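Local coordinates for Cas13d (uncultured Ruminococcus sp, PDB 6IV9), which probably processes its own CRISPR RNA precursor and, guided by the mature crRNA, cleaves target RNA, using two HEPN domains, at residues K275-I283 / E313-L321; A648-G659 / E684-K695. The protein carries 2 engineered substitutions. All coordinates share one frame; numbering follows the deposited sequence. Where two conformers were deposited one is given.

Contact 1: K275-I283 / E313-L321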
loop_
_atom_site.group_PDB
_atom_site.type_symbol
_atom_site.label_atom_id
_atom_site.label_comp_id
_atom_site.label_asym_id
_atom_site.label_seq_id
_atom_site.Cartn_x
_atom_site.Cartn_y
_atom_site.Cartn_z
ATOM N N LYS A 275 -15.148 -15.972 17.107
ATOM C CA LYS A 275 -13.819 -16.067 17.741
ATOM C C LYS A 275 -12.742 -15.656 16.729
ATOM O O LYS A 275 -11.854 -14.917 17.089
ATOM C CB LYS A 275 -13.625 -17.506 18.215
ATOM C CG LYS A 275 -12.342 -17.786 18.970
ATOM C CD LYS A 275 -12.246 -19.210 19.425
ATOM C CE LYS A 275 -11.301 -19.386 20.583
ATOM N NZ LYS A 275 -11.339 -20.760 21.127
ATOM N N ARG A 276 -12.855 -16.127 15.496
ATOM C CA ARG A 276 -11.877 -15.771 14.437
ATOM C C ARG A 276 -11.919 -14.262 14.184
ATOM O O ARG A 276 -10.884 -13.677 14.095
ATOM C CB ARG A 276 -12.185 -16.540 13.151
ATOM C CG ARG A 276 -11.883 -18.025 13.236
ATOM C CD ARG A 276 -11.828 -18.672 11.884
ATOM N NE ARG A 276 -13.102 -18.610 11.216
ATOM C CZ ARG A 276 -14.022 -19.561 11.255
ATOM N NH1 ARG A 276 -13.858 -20.615 12.027
ATOM N NH2 ARG A 276 -15.100 -19.454 10.507
ATOM N N VAL A 277 -13.109 -13.682 14.095
ATOM C CA VAL A 277 -13.245 -12.217 13.865
ATOM C C VAL A 277 -12.642 -11.464 15.049
ATOM O O VAL A 277 -11.912 -10.524 14.830
ATOM C CB VAL A 277 -14.706 -11.810 13.611
ATOM C CG1 VAL A 277 -14.849 -10.313 13.506
ATOM C CG2 VAL A 277 -15.251 -12.477 12.378
ATOM N N TYR A 278 -12.911 -11.932 16.258
ATOM C CA TYR A 278 -12.361 -11.269 17.457
ATOM C C TYR A 278 -10.829 -11.291 17.396
ATOM O O TYR A 278 -10.223 -10.278 17.643
ATOM C CB TYR A 278 -12.791 -12.023 18.715
ATOM C CG TYR A 278 -12.020 -11.609 19.936
ATOM C CD1 TYR A 278 -12.119 -10.327 20.426
ATOM C CD2 TYR A 278 -11.169 -12.480 20.582
ATOM C CE1 TYR A 278 -11.404 -9.920 21.531
ATOM C CE2 TYR A 278 -10.448 -12.089 21.694
ATOM C CZ TYR A 278 -10.566 -10.804 22.171
ATOM O OH TYR A 278 -9.876 -10.392 23.255
ATOM N N HIS A 279 -10.247 -12.426 17.043
ATOM C CA HIS A 279 -8.772 -12.534 16.988
ATOM C C HIS A 279 -8.213 -11.543 15.965
ATOM O O HIS A 279 -7.175 -10.965 16.222
ATOM C CB HIS A 279 -8.382 -13.968 16.648
ATOM C CG HIS A 279 -8.585 -14.916 17.778
ATOM N ND1 HIS A 279 -8.652 -16.259 17.608
ATOM C CD2 HIS A 279 -8.740 -14.704 19.092
ATOM C CE1 HIS A 279 -8.831 -16.830 18.762
ATOM N NE2 HIS A 279 -8.886 -15.912 19.674
ATOM N N MET A 280 -8.873 -11.414 14.825
ATOM C CA MET A 280 -8.396 -10.483 13.781
ATOM C C MET A 280 -8.437 -9.049 14.313
ATOM O O MET A 280 -7.447 -8.371 14.205
ATOM C CB MET A 280 -9.260 -10.617 12.524
ATOM C CG MET A 280 -9.122 -11.960 11.849
ATOM S SD MET A 280 -10.255 -12.304 10.493
ATOM C CE MET A 280 -9.571 -11.279 9.198
ATOM N N LEU A 281 -9.545 -8.645 14.922
ATOM C CA LEU A 281 -9.694 -7.268 15.442
ATOM C C LEU A 281 -8.705 -7.010 16.576
ATOM O O LEU A 281 -8.095 -5.994 16.585
ATOM C CB LEU A 281 -11.124 -7.091 15.946
ATOM C CG LEU A 281 -12.213 -7.300 14.910
ATOM C CD1 LEU A 281 -13.570 -7.036 15.512
ATOM C CD2 LEU A 281 -11.991 -6.427 13.707
ATOM N N ALA A 282 -8.568 -7.957 17.485
ATOM C CA ALA A 282 -7.645 -7.800 18.623
ATOM C C ALA A 282 -6.209 -7.663 18.104
ATOM O O ALA A 282 -5.464 -6.918 18.668
ATOM C CB ALA A 282 -7.792 -8.974 19.541
ATOM N N ILE A 283 -5.841 -8.424 17.088
ATOM C CA ILE A 283 -4.467 -8.314 16.520
ATOM C C ILE A 283 -4.281 -6.928 15.898
ATOM O O ILE A 283 -3.282 -6.318 16.140
ATOM C CB ILE A 283 -4.179 -9.439 15.521
ATOM C CG1 ILE A 283 -3.965 -10.763 16.245
ATOM C CG2 ILE A 283 -2.993 -9.086 14.659
ATOM C CD1 ILE A 283 -4.024 -11.958 15.363
ATOM N N GLU A 313 -4.601 -19.825 20.682
ATOM C CA GLU A 313 -5.881 -19.751 19.935
ATOM C C GLU A 313 -5.758 -18.706 18.812
ATOM O O GLU A 313 -6.339 -18.887 17.783
ATOM C CB GLU A 313 -7.065 -19.542 20.877
ATOM C CG GLU A 313 -7.110 -18.194 21.563
ATOM C CD GLU A 313 -8.389 -17.952 22.339
ATOM O OE1 GLU A 313 -8.815 -18.863 23.022
ATOM O OE2 GLU A 313 -8.938 -16.881 22.246
ATOM N N TYR A 314 -5.020 -17.635 19.052
ATOM C CA TYR A 314 -4.838 -16.595 18.011
ATOM C C TYR A 314 -4.100 -17.186 16.818
ATOM O O TYR A 314 -4.462 -16.930 15.711
ATOM C CB TYR A 314 -4.040 -15.425 18.570
ATOM C CG TYR A 314 -4.827 -14.480 19.426
ATOM C CD1 TYR A 314 -5.044 -14.736 20.762
ATOM C CD2 TYR A 314 -5.358 -13.328 18.897
ATOM C CE1 TYR A 314 -5.762 -13.862 21.553
ATOM C CE2 TYR A 314 -6.072 -12.440 19.672
ATOM C CZ TYR A 314 -6.281 -12.709 21.007
ATOM O OH TYR A 314 -6.978 -11.817 21.745
ATOM N N ARG A 315 -3.079 -17.986 17.093
ATOM C CA ARG A 315 -2.276 -18.645 16.038
ATOM C C ARG A 315 -3.149 -19.623 15.258
ATOM O O ARG A 315 -2.910 -19.797 14.096
ATOM C CB ARG A 315 -0.953 -19.173 16.588
ATOM C CG ARG A 315 -0.014 -18.058 17.013
ATOM C CD ARG A 315 1.377 -18.518 17.359
ATOM N NE ARG A 315 1.397 -19.338 18.548
ATOM C CZ ARG A 315 1.244 -18.887 19.769
ATOM N NH1 ARG A 315 1.131 -17.597 19.987
ATOM N NH2 ARG A 315 1.190 -19.727 20.774
ATOM N N ASP A 316 -4.106 -20.250 15.927
ATOM C CA ASP A 316 -5.031 -21.181 15.240
ATOM C C ASP A 316 -5.852 -20.398 14.212
ATOM O O ASP A 316 -6.108 -20.912 13.159
ATOM C CB ASP A 316 -5.901 -21.914 16.251
ATOM C CG ASP A 316 -5.135 -22.980 17.004
ATOM O OD1 ASP A 316 -4.089 -23.382 16.535
ATOM O OD2 ASP A 316 -5.601 -23.371 18.042
ATOM N N THR A 317 -6.286 -19.199 14.571
ATOM C CA THR A 317 -7.062 -18.381 13.615
ATOM C C THR A 317 -6.183 -18.027 12.412
ATOM O O THR A 317 -6.644 -18.169 11.308
ATOM C CB THR A 317 -7.628 -17.125 14.276
ATOM O OG1 THR A 317 -8.648 -17.503 15.195
ATOM C CG2 THR A 317 -8.156 -16.134 13.267
ATOM N N LEU A 318 -4.942 -17.631 12.648
ATOM C CA LEU A 318 -4.052 -17.248 11.524
ATOM C C LEU A 318 -3.854 -18.449 10.605
ATOM O O LEU A 318 -3.924 -18.277 9.425
ATOM C CB LEU A 318 -2.722 -16.743 12.072
ATOM C CG LEU A 318 -2.804 -15.438 12.847
ATOM C CD1 LEU A 318 -1.426 -14.964 13.224
ATOM C CD2 LEU A 318 -3.517 -14.386 12.032
ATOM N N ASP A 319 -3.647 -19.627 11.179
ATOM C CA ASP A 319 -3.485 -20.857 10.370
ATOM C C ASP A 319 -4.766 -21.159 9.602
ATOM O O ASP A 319 -4.684 -21.540 8.475
ATOM C CB ASP A 319 -3.077 -22.029 11.253
ATOM C CG ASP A 319 -1.613 -21.962 11.627
ATOM O OD1 ASP A 319 -0.859 -21.390 10.868
ATOM O OD2 ASP A 319 -1.271 -22.469 12.668
ATOM N N TYR A 320 -5.907 -20.969 10.233
ATOM C CA TYR A 320 -7.184 -21.286 9.570
ATOM C C TYR A 320 -7.364 -20.423 8.319
ATOM O O TYR A 320 -7.756 -20.932 7.296
ATOM C CB TYR A 320 -8.319 -21.022 10.552
ATOM C CG TYR A 320 -9.685 -21.301 10.003
ATOM C CD1 TYR A 320 -10.347 -20.373 9.235
ATOM C CD2 TYR A 320 -10.305 -22.506 10.235
ATOM C CE1 TYR A 320 -11.600 -20.626 8.722
ATOM C CE2 TYR A 320 -11.556 -22.779 9.727
ATOM C CZ TYR A 320 -12.209 -21.834 8.971
ATOM O OH TYR A 320 -13.438 -22.109 8.468
ATOM N N LEU A 321 -7.093 -19.128 8.432
ATOM C CA LEU A 321 -7.289 -18.237 7.268
ATOM C C LEU A 321 -6.330 -18.609 6.141
ATOM O O LEU A 321 -6.777 -18.724 5.034
ATOM C CB LEU A 321 -7.066 -16.792 7.715
ATOM C CG LEU A 321 -7.961 -16.290 8.844
ATOM C CD1 LEU A 321 -7.468 -14.955 9.363
ATOM C CD2 LEU A 321 -9.408 -16.201 8.395
#
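His279 forms hydrogen bonds to segment 313-321 through both ring nitrogens. ND1 meets Thr317 OG1 at 2.7 Å. NE2 donates to Glu313 OE2 at 2.7 Å with an N-H...O angle of 160°, the oxygen lying in the ring plane while the nitrogen stands above the carboxylate plane. Glu313 CG sits between its own backbone N and carbonyl carbon (chi1 68°), which carries the carboxylate over to the imidazole; OE2 also accepts from Tyr219 N, and OE1 has a long salt bridge, 3.7 Å, to Lys275 NZ.

Tyr314 enters as a knob among Tyr278, His279, Ala282 and Ile283; His279 CD2 lies over its ring, 3.5 Å from CE2, with the two rings oblique. Tyr314 CA covers one face of the imidazole and Lys275 O the other. Tyr314 OH and Tyr278 OH both bond Asn217 O.

Farther along, the Arg276 guanidinium lies flat on Tyr320 (planes 8° apart), an off-centre cation-pi pair. Met280 SD and Leu321 CD1 meet tip to tip at 4.0 Å.

With both nitrogens bonded and both faces covered, His279 is held against rotation, so a buried polar group joins the helices 267-291 and 312-330.

Contact 2: A648-G659 / E684-K695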
loop_
_atom_site.group_PDB
_atom_site.type_symbol
_atom_site.label_atom_id
_atom_site.label_comp_id
_atom_site.label_asym_id
_atom_site.label_seq_id
_atom_site.Cartn_x
_atom_site.Cartn_y
_atom_site.Cartn_z
ATOM N N ALA A 648 -21.677 13.369 -5.402
ATOM C CA ALA A 648 -21.702 13.142 -6.866
ATOM C C ALA A 648 -22.517 14.218 -7.580
ATOM O O ALA A 648 -22.436 14.298 -8.776
ATOM C CB ALA A 648 -22.238 11.784 -7.204
ATOM N N LYS A 649 -23.312 14.973 -6.839
ATOM C CA LYS A 649 -24.162 16.026 -7.449
ATOM C C LYS A 649 -23.338 17.281 -7.700
ATOM O O LYS A 649 -23.814 18.168 -8.377
ATOM C CB LYS A 649 -25.360 16.323 -6.553
ATOM C CG LYS A 649 -26.402 15.226 -6.557
ATOM C CD LYS A 649 -27.443 15.421 -5.526
ATOM C CE LYS A 649 -28.317 14.199 -5.400
ATOM N NZ LYS A 649 -29.406 14.413 -4.424
ATOM N N ASN A 650 -22.128 17.304 -7.182
ATOM C CA ASN A 650 -21.264 18.488 -7.326
ATOM C C ASN A 650 -20.459 18.371 -8.617
ATOM O O ASN A 650 -19.452 17.717 -8.616
ATOM C CB ASN A 650 -20.356 18.601 -6.117
ATOM C CG ASN A 650 -19.659 19.929 -6.090
ATOM O OD1 ASN A 650 -19.222 20.414 -7.125
ATOM N ND2 ASN A 650 -19.592 20.524 -4.923
ATOM N N GLU A 651 -20.893 19.067 -9.657
ATOM C CA GLU A 651 -20.223 18.979 -10.974
ATOM C C GLU A 651 -18.771 19.448 -10.898
ATOM O O GLU A 651 -17.975 18.940 -11.637
ATOM C CB GLU A 651 -21.064 19.650 -12.053
ATOM C CG GLU A 651 -22.297 18.834 -12.366
ATOM C CD GLU A 651 -23.263 19.516 -13.309
ATOM O OE1 GLU A 651 -23.311 19.130 -14.455
ATOM O OE2 GLU A 651 -23.940 20.432 -12.871
ATOM N N LYS A 652 -18.466 20.416 -10.052
ATOM C CA LYS A 652 -17.067 20.896 -9.986
ATOM C C LYS A 652 -16.142 19.786 -9.494
ATOM O O LYS A 652 -15.070 19.648 -10.032
ATOM C CB LYS A 652 -16.968 22.105 -9.065
ATOM C CG LYS A 652 -17.419 23.401 -9.706
ATOM C CD LYS A 652 -17.043 24.598 -8.901
ATOM C CE LYS A 652 -17.786 24.664 -7.596
ATOM N NZ LYS A 652 -17.692 26.017 -7.008
ATOM N N VAL A 653 -16.557 19.087 -8.452
ATOM C CA VAL A 653 -15.742 17.960 -7.919
ATOM C C VAL A 653 -15.646 16.850 -8.966
ATOM O O VAL A 653 -14.574 16.410 -9.245
ATOM C CB VAL A 653 -16.393 17.409 -6.642
ATOM C CG1 VAL A 653 -15.692 16.159 -6.175
ATOM C CG2 VAL A 653 -16.444 18.445 -5.543
ATOM N N VAL A 654 -16.771 16.447 -9.541
ATOM C CA VAL A 654 -16.769 15.367 -10.565
ATOM C C VAL A 654 -15.947 15.804 -11.778
ATOM O O VAL A 654 -15.189 15.032 -12.266
ATOM C CB VAL A 654 -18.200 14.967 -10.939
ATOM C CG1 VAL A 654 -18.226 14.064 -12.147
ATOM C CG2 VAL A 654 -18.897 14.334 -9.761
ATOM N N MET A 655 -16.087 17.050 -12.200
ATOM C CA MET A 655 -15.303 17.560 -13.352
ATOM C C MET A 655 -13.815 17.538 -12.994
ATOM O O MET A 655 -13.020 17.287 -13.866
ATOM C CB MET A 655 -15.736 18.969 -13.766
ATOM C CG MET A 655 -16.982 19.001 -14.626
ATOM S SD MET A 655 -16.799 18.184 -16.207
ATOM C CE MET A 655 -15.769 19.358 -17.076
ATOM N N PHE A 656 -13.475 17.819 -11.741
ATOM C CA PHE A 656 -12.047 17.779 -11.353
ATOM C C PHE A 656 -11.500 16.361 -11.544
ATOM O O PHE A 656 -10.463 16.199 -12.116
ATOM C CB PHE A 656 -11.861 18.206 -9.901
ATOM C CG PHE A 656 -10.478 17.902 -9.404
ATOM C CD1 PHE A 656 -9.382 18.519 -9.967
ATOM C CD2 PHE A 656 -10.273 16.971 -8.412
ATOM C CE1 PHE A 656 -8.105 18.211 -9.549
ATOM C CE2 PHE A 656 -8.994 16.670 -7.987
ATOM C CZ PHE A 656 -7.920 17.279 -8.566
ATOM N N VAL A 657 -12.230 15.359 -11.078
ATOM C CA VAL A 657 -11.789 13.942 -11.229
ATOM C C VAL A 657 -11.738 13.549 -12.709
ATOM O O VAL A 657 -10.775 12.970 -13.120
ATOM C CB VAL A 657 -12.685 12.985 -10.427
ATOM C CG1 VAL A 657 -12.298 11.544 -10.649
ATOM C CG2 VAL A 657 -12.649 13.314 -8.956
ATOM N N LEU A 658 -12.762 13.908 -13.470
ATOM C CA LEU A 658 -12.856 13.592 -14.914
ATOM C C LEU A 658 -11.674 14.257 -15.641
ATOM O O LEU A 658 -11.184 13.706 -16.593
ATOM C CB LEU A 658 -14.185 14.153 -15.416
ATOM C CG LEU A 658 -15.350 13.211 -15.706
ATOM C CD1 LEU A 658 -15.155 11.767 -15.324
ATOM C CD2 LEU A 658 -16.669 13.774 -15.246
ATOM N N GLY A 659 -11.243 15.424 -15.173
ATOM C CA GLY A 659 -10.147 16.184 -15.798
ATOM C C GLY A 659 -8.845 15.412 -15.791
ATOM O O GLY A 659 -8.043 15.618 -16.670
ATOM N N GLU A 684 -13.902 18.802 -23.440
ATOM C CA GLU A 684 -14.520 19.467 -22.271
ATOM C C GLU A 684 -16.031 19.219 -22.296
ATOM O O GLU A 684 -16.598 19.055 -21.245
ATOM C CB GLU A 684 -14.155 20.949 -22.202
ATOM C CG GLU A 684 -14.596 21.632 -20.917
ATOM C CD GLU A 684 -13.900 21.276 -19.604
ATOM O OE1 GLU A 684 -13.063 20.352 -19.572
ATOM O OE2 GLU A 684 -14.200 21.928 -18.602
ATOM N N ALA A 685 -16.648 19.267 -23.475
ATOM C CA ALA A 685 -18.094 19.004 -23.595
ATOM C C ALA A 685 -18.381 17.554 -23.191
ATOM O O ALA A 685 -19.340 17.331 -22.513
ATOM C CB ALA A 685 -18.553 19.280 -24.997
ATOM N N LYS A 686 -17.552 16.623 -23.631
ATOM C CA LYS A 686 -17.735 15.194 -23.291
ATOM C C LYS A 686 -17.593 15.006 -21.777
ATOM O O LYS A 686 -18.416 14.338 -21.207
ATOM C CB LYS A 686 -16.731 14.352 -24.072
ATOM C CG LYS A 686 -16.917 14.378 -25.577
ATOM C CD LYS A 686 -16.016 13.445 -26.298
ATOM C CE LYS A 686 -16.461 13.245 -27.723
ATOM N NZ LYS A 686 -15.442 13.690 -28.680
ATOM N N ARG A 687 -16.597 15.632 -21.166
ATOM C CA ARG A 687 -16.437 15.527 -19.696
ATOM C C ARG A 687 -17.670 16.143 -19.033
ATOM O O ARG A 687 -18.189 15.550 -18.123
ATOM C CB ARG A 687 -15.160 16.224 -19.232
ATOM C CG ARG A 687 -13.872 15.502 -19.593
ATOM C CD ARG A 687 -12.649 16.102 -18.928
ATOM N NE ARG A 687 -11.453 15.294 -19.009
ATOM C CZ ARG A 687 -10.577 15.319 -19.989
ATOM N NH1 ARG A 687 -10.677 16.207 -20.950
ATOM N NH2 ARG A 687 -9.597 14.447 -20.013
ATOM N N SER A 688 -18.110 17.297 -19.536
ATOM C CA SER A 688 -19.278 18.010 -18.971
ATOM C C SER A 688 -20.500 17.111 -19.077
ATOM O O SER A 688 -21.245 17.024 -18.133
ATOM C CB SER A 688 -19.513 19.320 -19.649
ATOM O OG SER A 688 -18.470 20.203 -19.354
ATOM N N GLU A 689 -20.687 16.500 -20.238
ATOM C CA GLU A 689 -21.769 15.407 -20.392
ATOM C C GLU A 689 -21.800 14.169 -19.439
ATOM O O GLU A 689 -22.805 13.867 -18.862
ATOM C CB GLU A 689 -21.832 14.986 -21.861
ATOM C CG GLU A 689 -23.213 14.570 -22.330
ATOM C CD GLU A 689 -23.370 14.404 -23.837
ATOM O OE1 GLU A 689 -22.641 15.070 -24.595
ATOM O OE2 GLU A 689 -24.227 13.616 -24.253
ATOM N N LEU A 690 -20.606 13.663 -19.167
ATOM C CA LEU A 690 -20.415 12.542 -18.222
ATOM C C LEU A 690 -20.715 13.050 -16.808
ATOM O O LEU A 690 -21.326 12.335 -16.062
ATOM C CB LEU A 690 -18.997 11.998 -18.377
ATOM C CG LEU A 690 -18.721 11.338 -19.719
ATOM C CD1 LEU A 690 -17.259 11.008 -19.889
ATOM C CD2 LEU A 690 -19.574 10.113 -19.892
ATOM N N ALA A 691 -20.294 14.269 -16.486
ATOM C CA ALA A 691 -20.543 14.840 -15.147
ATOM C C ALA A 691 -22.047 15.002 -14.913
ATOM O O ALA A 691 -22.495 14.751 -13.822
ATOM C CB ALA A 691 -19.805 16.129 -14.967
ATOM N N ARG A 692 -22.778 15.437 -15.931
ATOM C CA ARG A 692 -24.247 15.590 -15.823
ATOM C C ARG A 692 -24.897 14.226 -15.611
ATOM O O ARG A 692 -25.817 14.142 -14.841
ATOM C CB ARG A 692 -24.795 16.240 -17.086
ATOM C CG ARG A 692 -24.619 17.743 -17.090
ATOM C CD ARG A 692 -25.590 18.385 -18.055
ATOM N NE ARG A 692 -25.126 18.248 -19.420
ATOM C CZ ARG A 692 -24.102 18.893 -19.946
ATOM N NH1 ARG A 692 -23.659 18.532 -21.129
ATOM N NH2 ARG A 692 -23.530 19.889 -19.302
ATOM N N MET A 693 -24.412 13.204 -16.299
ATOM C CA MET A 693 -24.986 11.848 -16.146
ATOM C C MET A 693 -24.795 11.378 -14.708
ATOM O O MET A 693 -25.707 10.812 -14.164
ATOM C CB MET A 693 -24.255 10.858 -17.039
ATOM C CG MET A 693 -24.584 11.013 -18.470
ATOM S SD MET A 693 -24.152 9.518 -19.337
ATOM C CE MET A 693 -23.356 8.597 -18.036
ATOM N N ILE A 694 -23.607 11.594 -14.168
ATOM C CA ILE A 694 -23.273 11.195 -12.776
ATOM C C ILE A 694 -24.155 11.981 -11.806
ATOM O O ILE A 694 -24.702 11.404 -10.895
ATOM C CB ILE A 694 -21.775 11.405 -12.532
ATOM C CG1 ILE A 694 -20.970 10.341 -13.267
ATOM C CG2 ILE A 694 -21.461 11.427 -11.058
ATOM C CD1 ILE A 694 -19.543 10.677 -13.435
ATOM N N LYS A 695 -24.354 13.258 -12.071
ATOM C CA LYS A 695 -25.188 14.099 -11.194
ATOM C C LYS A 695 -26.626 13.564 -11.162
ATOM O O LYS A 695 -27.258 13.713 -10.149
ATOM C CB LYS A 695 -25.176 15.536 -11.712
ATOM C CG LYS A 695 -26.056 16.506 -10.951
ATOM C CD LYS A 695 -26.355 17.760 -11.716
ATOM C CE LYS A 695 -26.144 19.027 -10.924
ATOM N NZ LYS A 695 -26.760 18.990 -9.582
HETATM O O HOH W 1 -21.570 15.610 -11.216
#
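Arg687 reaches from helix 683-696 to Leu658, at the C-terminal end of segment 648-659. Its CB packs against Met655 CE at 3.9 Å, CD passes Leu658 O at 3.7 Å, and NE donates to that same Leu658 O at 2.9 Å. The bond is nearly straight (168°) and leaves from the guanidinium edge, but it meets the carbonyl from above its plane. Gly659 CA lies beside NE, and NH2 goes on to Asp663 in a salt bridge and to Ile661 O. A leucine here would probably leave Leu658 O without this donor and the Asp663 carboxylate without its charged mate.

Met655 fills the neighbouring hole among Glu684, Arg687, Ser688 and Ala691. Bends at chi2 (-63°) and chi3 (-73°) fold the chain over the opposing helix, setting SD 3.5 Å from Arg687 O and CE 3.4 Å from Glu684 OE2. Farther along, Val654 CG1 rests 3.8 Å from Ala691 CB and also touches Ile694, which meets Ala648.

At the other end, one water donates to Ala648 O and Ala691 O, 2.9 Å from each. Lys695 NZ makes a weak bond to Lys649 O, and its CE lies against Glu651 OE2. The pairing thus has an apolar middle built round the small Ala691, with main-chain carbonyls at both ends bound by side chains or water.

The two contacts follow one another along the chain and do not touch: their centres are 44 Å apart and their nearest atoms about 29 Å. Each joins two helices close in sequence; the axes of the paired segments come to 9.4 Å in both, with crossing angles of opposite sign, -104° and 130°. Contact 1 is the more buried, its nearest atom about 11 Å from the bound RNA; the nearest atom of contact 2 is about 6 Å from the bound RNA. Neither includes Arg137 or Glu140 of the magnesium site. Past contact 1, helix 267-291 leads toward a HEPN-like R-X4-H sequence with alanine for the arginine, probably engineered, consistent with contact 1 lying in or beside a HEPN domain.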